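Local coordinates for Lin1944 protein (Listeria innocua, PDB 3D7L) that is of unknown function but belongs to the short-chain dehydrogenase/reductase family and is thus probably an oxidoreductase, at residues Leu15-Lys26 and Ala180-Phe191; Thr111-Glu119 and Ala129-Ala137. All coordinates share one frame; numbering follows the deposited sequence.

In the fold
Both contacts meet at strand 108-113 of a parallel Rossmann-type sheet, the core expected of a short-chain dehydrogenase/reductase. Interaction 1 joins helix 14-23, which follows the first strand, to helix 179-191, which precedes the last. Interaction 2 lies within the chain loop that interaction 1 closes. It joins the end of strand 108-113 to helix 126-142. The centres of the two contacts are about 18 Å apart. Side chains alternate along the strand: T111 and T113 meet F186 of interaction 1, while L112 meets V135 of interaction 2. S189 and T111 probably share a hydrogen bond through their hydroxyls. The two contacts thus lay helices on opposite faces of one sheet.

Interaction 1: Leu15-Lys26 and Ala180-Phe191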
loop_
_atom_site.group_PDB
_atom_site.type_symbol
_atom_site.label_atom_id
_atom_site.label_comp_id
_atom_site.label_asym_id
_atom_site.label_seq_id
_atom_site.Cartn_x
_atom_site.Cartn_y
_atom_site.Cartn_z
ATOM N N LEU D 15 -6.982 -20.754 0.743
ATOM C CA LEU D 15 -7.949 -19.872 0.115
ATOM C C LEU D 15 -8.153 -20.205 -1.375
ATOM O O LEU D 15 -9.282 -20.435 -1.800
ATOM C CB LEU D 15 -7.553 -18.402 0.314
ATOM C CG LEU D 15 -8.440 -17.377 -0.405
ATOM C CD1 LEU D 15 -9.917 -17.536 -0.048
ATOM C CD2 LEU D 15 -7.923 -15.951 -0.132
ATOM N N GLY D 16 -7.065 -20.246 -2.147
ATOM C CA GLY D 16 -7.124 -20.584 -3.579
ATOM C C GLY D 16 -7.918 -21.840 -3.927
ATOM O O GLY D 16 -8.635 -21.897 -4.945
ATOM N N SER D 17 -7.787 -22.866 -3.097
ATOM C CA SER D 17 -8.416 -24.130 -3.401
ATOM C C SER D 17 -9.917 -24.075 -3.118
ATOM O O SER D 17 -10.705 -24.703 -3.827
ATOM C CB SER D 17 -7.722 -25.270 -2.668
ATOM O OG SER D 17 -7.799 -25.083 -1.267
ATOM N N ALA D 18 -10.312 -23.290 -2.107
ATOM C CA ALA D 18 -11.736 -22.978 -1.904
ATOM C C ALA D 18 -12.290 -22.142 -3.060
ATOM O O ALA D 18 -13.442 -22.320 -3.451
ATOM C CB ALA D 18 -11.959 -22.261 -0.592
ATOM N N VAL D 19 -11.468 -21.244 -3.602
ATOM C CA VAL D 19 -11.877 -20.409 -4.738
ATOM C C VAL D 19 -12.086 -21.280 -5.966
ATOM O O VAL D 19 -13.147 -21.231 -6.585
ATOM C CB VAL D 19 -10.903 -19.210 -5.006
ATOM C CG1 VAL D 19 -11.282 -18.447 -6.285
ATOM C CG2 VAL D 19 -10.915 -18.231 -3.804
ATOM N N LYS D 20 -11.097 -22.112 -6.272
ATOM C CA LYS D 20 -11.177 -23.069 -7.368
ATOM C C LYS D 20 -12.485 -23.881 -7.318
ATOM O O LYS D 20 -13.162 -24.044 -8.331
ATOM C CB LYS D 20 -9.961 -24.002 -7.337
ATOM C CG LYS D 20 -9.765 -24.888 -8.601
ATOM C CD LYS D 20 -8.608 -25.853 -8.368
ATOM C CE LYS D 20 -8.440 -26.860 -9.510
ATOM N NZ LYS D 20 -9.571 -27.837 -9.558
ATOM N N GLU D 21 -12.834 -24.372 -6.132
ATOM C CA GLU D 21 -14.016 -25.202 -5.967
ATOM C C GLU D 21 -15.321 -24.537 -6.383
ATOM O O GLU D 21 -16.184 -25.183 -6.992
ATOM C CB GLU D 21 -14.112 -25.716 -4.542
ATOM C CG GLU D 21 -14.919 -26.992 -4.434
ATOM C CD GLU D 21 -14.654 -27.773 -3.146
ATOM O OE1 GLU D 21 -15.224 -28.887 -3.009
ATOM O OE2 GLU D 21 -13.883 -27.287 -2.283
ATOM N N ARG D 22 -15.480 -23.264 -6.032
ATOM C CA ARG D 22 -16.645 -22.492 -6.472
ATOM C C ARG D 22 -16.605 -22.218 -7.975
ATOM O O ARG D 22 -17.532 -22.592 -8.681
ATOM C CB ARG D 22 -16.781 -21.166 -5.702
ATOM C CG ARG D 22 -17.301 -21.321 -4.291
ATOM C CD ARG D 22 -18.056 -20.075 -3.807
ATOM N NE ARG D 22 -19.395 -20.020 -4.382
ATOM C CZ ARG D 22 -20.464 -20.659 -3.909
ATOM N NH1 ARG D 22 -20.382 -21.427 -2.823
ATOM N NH2 ARG D 22 -21.630 -20.532 -4.534
ATOM N N LEU D 23 -15.531 -21.576 -8.443
ATOM C CA LEU D 23 -15.416 -21.116 -9.841
ATOM C C LEU D 23 -15.418 -22.241 -10.893
ATOM O O LEU D 23 -15.888 -22.044 -12.022
ATOM C CB LEU D 23 -14.187 -20.210 -10.014
ATOM C CG LEU D 23 -14.011 -19.019 -9.046
ATOM C CD1 LEU D 23 -12.799 -18.167 -9.429
ATOM C CD2 LEU D 23 -15.251 -18.147 -8.956
ATOM N N GLU D 24 -14.907 -23.408 -10.509
ATOM C CA GLU D 24 -14.943 -24.618 -11.326
ATOM C C GLU D 24 -16.331 -24.986 -11.855
ATOM O O GLU D 24 -16.447 -25.499 -12.964
ATOM C CB GLU D 24 -14.527 -25.817 -10.487
ATOM C CG GLU D 24 -13.097 -26.109 -10.480
ATOM C CD GLU D 24 -12.823 -27.437 -9.834
ATOM O OE1 GLU D 24 -12.036 -28.181 -10.440
ATOM O OE2 GLU D 24 -13.399 -27.749 -8.757
ATOM N N LYS D 25 -17.351 -24.793 -11.020
ATOM C CA LYS D 25 -18.724 -25.190 -11.333
ATOM C C LYS D 25 -19.288 -24.382 -12.500
ATOM O O LYS D 25 -20.230 -24.819 -13.169
ATOM C CB LYS D 25 -19.640 -24.944 -10.131
ATOM C CG LYS D 25 -19.126 -25.369 -8.779
ATOM C CD LYS D 25 -19.466 -26.800 -8.480
ATOM C CE LYS D 25 -20.020 -26.914 -7.069
ATOM N NZ LYS D 25 -18.936 -26.875 -6.081
ATOM N N LYS D 26 -18.716 -23.195 -12.711
ATOM C CA LYS D 26 -19.265 -22.198 -13.636
ATOM C C LYS D 26 -18.345 -21.817 -14.808
ATOM O O LYS D 26 -18.773 -21.075 -15.692
ATOM C CB LYS D 26 -19.597 -20.902 -12.880
ATOM C CG LYS D 26 -20.250 -21.060 -11.517
ATOM C CD LYS D 26 -20.997 -19.799 -11.120
ATOM C CE LYS D 26 -22.332 -20.166 -10.499
ATOM N NZ LYS D 26 -23.034 -18.950 -10.081
ATOM N N ALA D 180 -14.868 -21.295 2.357
ATOM C CA ALA D 180 -16.054 -21.319 1.485
ATOM C C ALA D 180 -16.814 -19.983 1.408
ATOM O O ALA D 180 -17.365 -19.638 0.353
ATOM C CB ALA D 180 -17.017 -22.440 1.897
ATOM N N LYS D 181 -16.882 -19.250 2.528
ATOM C CA LYS D 181 -17.593 -17.969 2.542
ATOM C C LYS D 181 -16.789 -16.902 1.810
ATOM O O LYS D 181 -17.338 -16.123 1.034
ATOM C CB LYS D 181 -17.913 -17.548 3.976
ATOM C CG LYS D 181 -18.739 -16.287 4.116
ATOM C CD LYS D 181 -18.855 -15.909 5.565
ATOM C CE LYS D 181 -19.709 -14.671 5.749
ATOM N NZ LYS D 181 -19.872 -14.352 7.187
ATOM N N VAL D 182 -15.487 -16.853 2.051
ATOM C CA VAL D 182 -14.635 -15.935 1.329
ATOM C C VAL D 182 -14.696 -16.217 -0.184
ATOM O O VAL D 182 -14.661 -15.288 -0.982
ATOM C CB VAL D 182 -13.169 -15.992 1.837
ATOM C CG1 VAL D 182 -12.305 -14.948 1.125
ATOM C CG2 VAL D 182 -13.128 -15.749 3.359
ATOM N N ALA D 183 -14.814 -17.487 -0.567
ATOM C CA ALA D 183 -14.787 -17.878 -1.998
ATOM C C ALA D 183 -15.974 -17.285 -2.770
ATOM O O ALA D 183 -15.866 -17.010 -3.972
ATOM C CB ALA D 183 -14.727 -19.388 -2.137
ATOM N N ARG D 184 -17.092 -17.082 -2.060
ATOM C CA ARG D 184 -18.292 -16.436 -2.605
ATOM C C ARG D 184 -18.032 -15.003 -3.092
ATOM O O ARG D 184 -18.564 -14.602 -4.125
ATOM C CB ARG D 184 -19.424 -16.431 -1.571
ATOM C CG ARG D 184 -20.113 -17.758 -1.355
ATOM C CD ARG D 184 -21.233 -17.624 -0.282
ATOM N NE ARG D 184 -21.763 -18.930 0.101
ATOM C CZ ARG D 184 -22.736 -19.588 -0.538
ATOM N NH1 ARG D 184 -23.336 -19.072 -1.609
ATOM N NH2 ARG D 184 -23.130 -20.776 -0.085
ATOM N N ALA D 185 -17.211 -14.260 -2.352
ATOM C CA ALA D 185 -16.775 -12.905 -2.708
ATOM C C ALA D 185 -15.969 -12.852 -4.006
ATOM O O ALA D 185 -16.123 -11.907 -4.826
ATOM C CB ALA D 185 -15.965 -12.293 -1.548
ATOM N N PHE D 186 -15.079 -13.834 -4.176
ATOM C CA PHE D 186 -14.371 -14.018 -5.440
ATOM C C PHE D 186 -15.346 -14.316 -6.581
ATOM O O PHE D 186 -15.233 -13.715 -7.649
ATOM C CB PHE D 186 -13.341 -15.143 -5.333
ATOM C CG PHE D 186 -12.077 -14.750 -4.609
ATOM C CD1 PHE D 186 -10.998 -14.224 -5.307
ATOM C CD2 PHE D 186 -11.963 -14.944 -3.236
ATOM C CE1 PHE D 186 -9.811 -13.869 -4.631
ATOM C CE2 PHE D 186 -10.795 -14.619 -2.572
ATOM C CZ PHE D 186 -9.722 -14.066 -3.278
ATOM N N GLU D 187 -16.297 -15.226 -6.354
ATOM C CA GLU D 187 -17.355 -15.479 -7.342
ATOM C C GLU D 187 -18.158 -14.196 -7.647
ATOM O O GLU D 187 -18.488 -13.936 -8.795
ATOM C CB GLU D 187 -18.281 -16.613 -6.909
ATOM C CG GLU D 187 -19.464 -16.822 -7.851
ATOM C CD GLU D 187 -20.392 -17.970 -7.447
ATOM O OE1 GLU D 187 -20.070 -18.737 -6.530
ATOM O OE2 GLU D 187 -21.451 -18.127 -8.067
ATOM N N LYS D 188 -18.472 -13.411 -6.608
ATOM C CA LYS D 188 -19.139 -12.129 -6.756
ATOM C C LYS D 188 -18.313 -11.213 -7.664
ATOM O O LYS D 188 -18.859 -10.615 -8.587
ATOM C CB LYS D 188 -19.373 -11.486 -5.374
ATOM C CG LYS D 188 -20.098 -10.165 -5.413
ATOM C CD LYS D 188 -20.281 -9.582 -4.009
ATOM C CE LYS D 188 -20.885 -8.183 -4.083
ATOM N NZ LYS D 188 -22.252 -8.130 -4.653
ATOM N N SER D 189 -16.997 -11.134 -7.426
ATOM C CA SER D 189 -16.123 -10.323 -8.280
ATOM C C SER D 189 -16.082 -10.813 -9.730
ATOM O O SER D 189 -16.225 -10.009 -10.636
ATOM C CB SER D 189 -14.705 -10.213 -7.715
ATOM O OG SER D 189 -13.954 -9.368 -8.537
ATOM N N VAL D 190 -15.941 -12.115 -9.956
ATOM C CA VAL D 190 -15.840 -12.631 -11.321
ATOM C C VAL D 190 -17.163 -12.549 -12.093
ATOM O O VAL D 190 -17.187 -12.160 -13.269
ATOM C CB VAL D 190 -15.273 -14.089 -11.334
ATOM C CG1 VAL D 190 -15.349 -14.750 -12.752
ATOM C CG2 VAL D 190 -13.852 -14.110 -10.801
ATOM N N PHE D 191 -18.266 -12.913 -11.445
ATOM C CA PHE D 191 -19.523 -13.116 -12.157
ATOM C C PHE D 191 -20.497 -11.961 -12.030
ATOM O O PHE D 191 -21.424 -11.843 -12.836
ATOM C CB PHE D 191 -20.168 -14.429 -11.711
ATOM C CG PHE D 191 -19.469 -15.640 -12.251
ATOM C CD1 PHE D 191 -19.688 -16.057 -13.565
ATOM C CD2 PHE D 191 -18.584 -16.354 -11.459
ATOM C CE1 PHE D 191 -19.023 -17.177 -14.083
ATOM C CE2 PHE D 191 -17.932 -17.482 -11.956
ATOM C CZ PHE D 191 -18.140 -17.888 -13.278
HETATM O O HOH W 1 -20.084 -21.829 -7.683
HETATM O O HOH W 2 -24.547 -21.628 -3.644
#
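R22 fits as a knob into a hole formed by A180, A183, R184 and E187 on the neighbouring helix. The two helices, 15-23 and 180-191, cross at -59°. A183 meets the backbone of the first helix, with its CB 3.5 Å from A18 O. The R22 side chain starts at CB, whose nearest atom across the contact is E187 OE1. CG then passes A183 CB. CD lies over the helix backbone, 3.6 Å from R184 N. A bend at chi3 (77°) turns the chain there, bringing NE to E187 OE1 at 2.6 Å in a salt bridge with a nearly straight hydrogen bond. That oxygen lies in the guanidinium plane, and the carboxylate is nearly coplanar with it (18°). NH2 adds a weak bond to the same oxygen at 3.1 Å. At the tip, NH1 sits over the centre of the R184 guanidinium, and R22 NH2 comes within 3.7 Å of R184 NH1. A water accepts from R22 NH2 and, weakly, from R184 NH1.

The other oxygen of E187, OE2, forms a salt bridge with K26 NZ at 2.7 Å. R22, E187 and K26 thus make a salt-bridge network. The K26 chain also runs over one face of the F191 ring, where CD makes a CH-pi contact. L23 CD2 lies at the edge of that ring.

Deeper in, the contact is apolar. V19 CG2 packs over one face of F186, 3.5 Å from CD2. L15 CD1 touches V182 CG1. V19 and L23 also reach strand 5-9, and V182 and F186 reach strand 151-157, so both helices lie on one face of the Rossmann-type sheet.

The contact therefore has an apolar inner side and a charged outer side. E187 pairs with two cations, one per oxygen, and this probably keeps it ionised. Its negative charge should also ease the close approach of R22 and R184.

Interaction 2: Thr111-Glu119 and Ala129-Ala137; sequences TLTTGIMME and AMANGAVTA
N132, M118 and T114 account for about half of the surface buried where strand 108-113 runs out and helix 126-142 packs back on it. This is part of a Rossmann-type beta-alpha-beta unit, completed by strand 151-157.

N132 points its amide at the turn after the strand. Its CG lies 3.4 Å from T114 C. ND2 gives only a weak, bent bond to G115 O (3.2 Å, 121°). OD1 is held by K89, which also bonds T114 O, so one lysine ties the helix side chain to the strand end. G115 has backbone angles that suit glycine, and it lies close against the N132 amide.

M118, here selenomethionine, lies across the helix surface. Its CG sits between the backbone N and the carbonyl carbon (chi1 68°), and the chain then runs extended. CB rests 3.7 Å from N132 CB, and SE comes within 3.2 Å of T136 OG1. Nearby, A129 CB packs against M117 O.

T114 turns its methyl to the helix. CG2 lies 3.3 Å from T136 OG1 and 3.4 Å from N132 O, and it also packs against V135 CG1. V135 CG1 meets L112 CB too. The helix also packs on the second subunit, where A134 meets A134 of that chain. T136 OG1 donates to N132 O at 2.8 Å and accepts from a water that also bonds T114 OG1, itself hydrogen-bonded to V155 O.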
loop_
_atom_site.group_PDB
_atom_site.type_symbol
_atom_site.label_atom_id
_atom_site.label_comp_id
_atom_site.label_asym_id
_atom_site.label_seq_id
_atom_site.Cartn_x
_atom_site.Cartn_y
_atom_site.Cartn_z
ATOM N N THR D 111 -9.354 -9.967 -9.949
ATOM C CA THR D 111 -9.682 -10.012 -8.517
ATOM C C THR D 111 -8.399 -10.254 -7.727
ATOM O O THR D 111 -7.691 -11.222 -7.990
ATOM C CB THR D 111 -10.696 -11.078 -8.177
ATOM O OG1 THR D 111 -11.792 -10.980 -9.077
ATOM C CG2 THR D 111 -11.189 -10.940 -6.746
ATOM N N LEU D 112 -8.110 -9.376 -6.761
ATOM C CA LEU D 112 -6.855 -9.465 -5.990
ATOM C C LEU D 112 -7.128 -9.759 -4.519
ATOM O O LEU D 112 -8.204 -9.454 -4.032
ATOM C CB LEU D 112 -6.070 -8.161 -6.138
ATOM C CG LEU D 112 -5.054 -7.958 -7.266
ATOM C CD1 LEU D 112 -5.235 -8.819 -8.550
ATOM C CD2 LEU D 112 -4.865 -6.438 -7.591
ATOM N N THR D 113 -6.174 -10.336 -3.793
ATOM C CA THR D 113 -6.459 -10.667 -2.378
ATOM C C THR D 113 -5.771 -9.694 -1.428
ATOM O O THR D 113 -4.608 -9.383 -1.615
ATOM C CB THR D 113 -6.068 -12.125 -2.009
ATOM O OG1 THR D 113 -6.764 -13.042 -2.866
ATOM C CG2 THR D 113 -6.420 -12.435 -0.553
ATOM N N THR D 114 -6.507 -9.197 -0.426
ATOM C CA THR D 114 -5.920 -8.336 0.596
ATOM C C THR D 114 -5.979 -9.071 1.966
ATOM O O THR D 114 -5.415 -10.163 2.101
ATOM C CB THR D 114 -6.608 -6.942 0.612
ATOM O OG1 THR D 114 -8.021 -7.121 0.699
ATOM C CG2 THR D 114 -6.326 -6.150 -0.678
ATOM N N GLY D 115 -6.661 -8.500 2.963
ATOM C CA GLY D 115 -6.759 -9.132 4.273
ATOM C C GLY D 115 -7.096 -8.177 5.405
ATOM O O GLY D 115 -6.757 -6.979 5.363
ATOM N N ILE D 116 -7.773 -8.717 6.422
ATOM C CA ILE D 116 -8.206 -7.956 7.593
ATOM C C ILE D 116 -7.047 -7.252 8.336
ATOM O O ILE D 116 -7.268 -6.326 9.084
ATOM C CB ILE D 116 -8.986 -8.869 8.593
ATOM C CG1 ILE D 116 -9.890 -8.032 9.525
ATOM C CG2 ILE D 116 -8.024 -9.799 9.314
ATOM C CD1 ILE D 116 -10.769 -8.822 10.436
HETATM N N MSE D 117 -5.816 -7.682 8.129
HETATM C CA MSE D 117 -4.716 -7.099 8.900
HETATM C C MSE D 117 -4.497 -5.610 8.637
HETATM O O MSE D 117 -3.955 -4.911 9.489
HETATM C CB MSE D 117 -3.425 -7.868 8.692
HETATM C CG MSE D 117 -3.361 -9.063 9.578
HETATM SE SE MSE D 117 -1.656 -9.949 9.395
HETATM C CE MSE D 117 -2.162 -11.293 8.118
HETATM N N MSE D 118 -4.915 -5.129 7.467
HETATM C CA MSE D 118 -4.911 -3.686 7.193
HETATM C C MSE D 118 -5.953 -2.872 7.985
HETATM O O MSE D 118 -5.814 -1.657 8.092
HETATM C CB MSE D 118 -5.099 -3.436 5.700
HETATM C CG MSE D 118 -6.501 -3.833 5.213
HETATM SE SE MSE D 118 -6.811 -3.276 3.374
HETATM C CE MSE D 118 -8.526 -4.124 3.074
ATOM N N GLU D 119 -7.002 -3.520 8.503
ATOM C CA GLU D 119 -8.132 -2.819 9.170
ATOM C C GLU D 119 -8.272 -3.131 10.663
ATOM O O GLU D 119 -8.788 -2.316 11.426
ATOM C CB GLU D 119 -9.473 -3.174 8.515
ATOM C CG GLU D 119 -9.465 -3.095 6.993
ATOM C CD GLU D 119 -10.809 -2.644 6.379
ATOM O OE1 GLU D 119 -11.321 -1.567 6.804
ATOM O OE2 GLU D 119 -11.328 -3.356 5.466
ATOM N N ALA D 129 -0.164 -5.661 6.512
ATOM C CA ALA D 129 -1.053 -4.495 6.515
ATOM C C ALA D 129 -0.728 -3.521 5.355
ATOM O O ALA D 129 -1.604 -3.172 4.562
ATOM C CB ALA D 129 -0.956 -3.757 7.870
HETATM N N MSE D 130 0.539 -3.103 5.273
HETATM C CA MSE D 130 1.065 -2.329 4.125
HETATM C C MSE D 130 0.655 -2.882 2.759
HETATM O O MSE D 130 0.086 -2.159 1.933
HETATM C CB MSE D 130 2.602 -2.271 4.211
HETATM C CG MSE D 130 3.303 -1.420 3.130
HETATM SE SE MSE D 130 5.226 -1.874 2.954
HETATM C CE MSE D 130 5.089 -3.695 2.337
ATOM N N ALA D 131 0.973 -4.160 2.526
ATOM C CA ALA D 131 0.659 -4.832 1.270
ATOM C C ALA D 131 -0.837 -4.758 1.010
ATOM O O ALA D 131 -1.256 -4.414 -0.091
ATOM C CB ALA D 131 1.102 -6.296 1.305
ATOM N N ASN D 132 -1.644 -5.097 2.015
ATOM C CA ASN D 132 -3.112 -5.080 1.854
ATOM C C ASN D 132 -3.684 -3.698 1.531
ATOM O O ASN D 132 -4.557 -3.559 0.660
ATOM C CB ASN D 132 -3.823 -5.675 3.074
ATOM C CG ASN D 132 -3.491 -7.126 3.287
ATOM O OD1 ASN D 132 -2.937 -7.790 2.393
ATOM N ND2 ASN D 132 -3.759 -7.623 4.491
ATOM N N GLY D 133 -3.205 -2.684 2.245
ATOM C CA GLY D 133 -3.605 -1.309 1.984
ATOM C C GLY D 133 -3.203 -0.861 0.584
ATOM O O GLY D 133 -3.986 -0.216 -0.125
ATOM N N ALA D 134 -1.995 -1.234 0.183
ATOM C CA ALA D 134 -1.458 -0.867 -1.111
ATOM C C ALA D 134 -2.317 -1.450 -2.237
ATOM O O ALA D 134 -2.674 -0.759 -3.190
ATOM C CB ALA D 134 -0.049 -1.362 -1.233
ATOM N N VAL D 135 -2.644 -2.724 -2.103
ATOM C CA VAL D 135 -3.398 -3.441 -3.137
ATOM C C VAL D 135 -4.846 -2.923 -3.212
ATOM O O VAL D 135 -5.421 -2.772 -4.323
ATOM C CB VAL D 135 -3.269 -4.984 -2.941
ATOM C CG1 VAL D 135 -4.231 -5.770 -3.856
ATOM C CG2 VAL D 135 -1.803 -5.430 -3.236
ATOM N N THR D 136 -5.406 -2.564 -2.051
ATOM C CA THR D 136 -6.798 -2.081 -1.980
ATOM C C THR D 136 -6.894 -0.770 -2.758
ATOM O O THR D 136 -7.754 -0.618 -3.654
ATOM C CB THR D 136 -7.281 -1.874 -0.516
ATOM O OG1 THR D 136 -7.272 -3.124 0.191
ATOM C CG2 THR D 136 -8.671 -1.316 -0.467
ATOM N N ALA D 137 -5.992 0.147 -2.424
ATOM C CA ALA D 137 -5.945 1.482 -3.031
ATOM C C ALA D 137 -5.599 1.461 -4.518
ATOM O O ALA D 137 -6.207 2.202 -5.288
ATOM C CB ALA D 137 -4.977 2.370 -2.279
HETATM O O HOH W 3 -9.312 -4.811 -0.131
#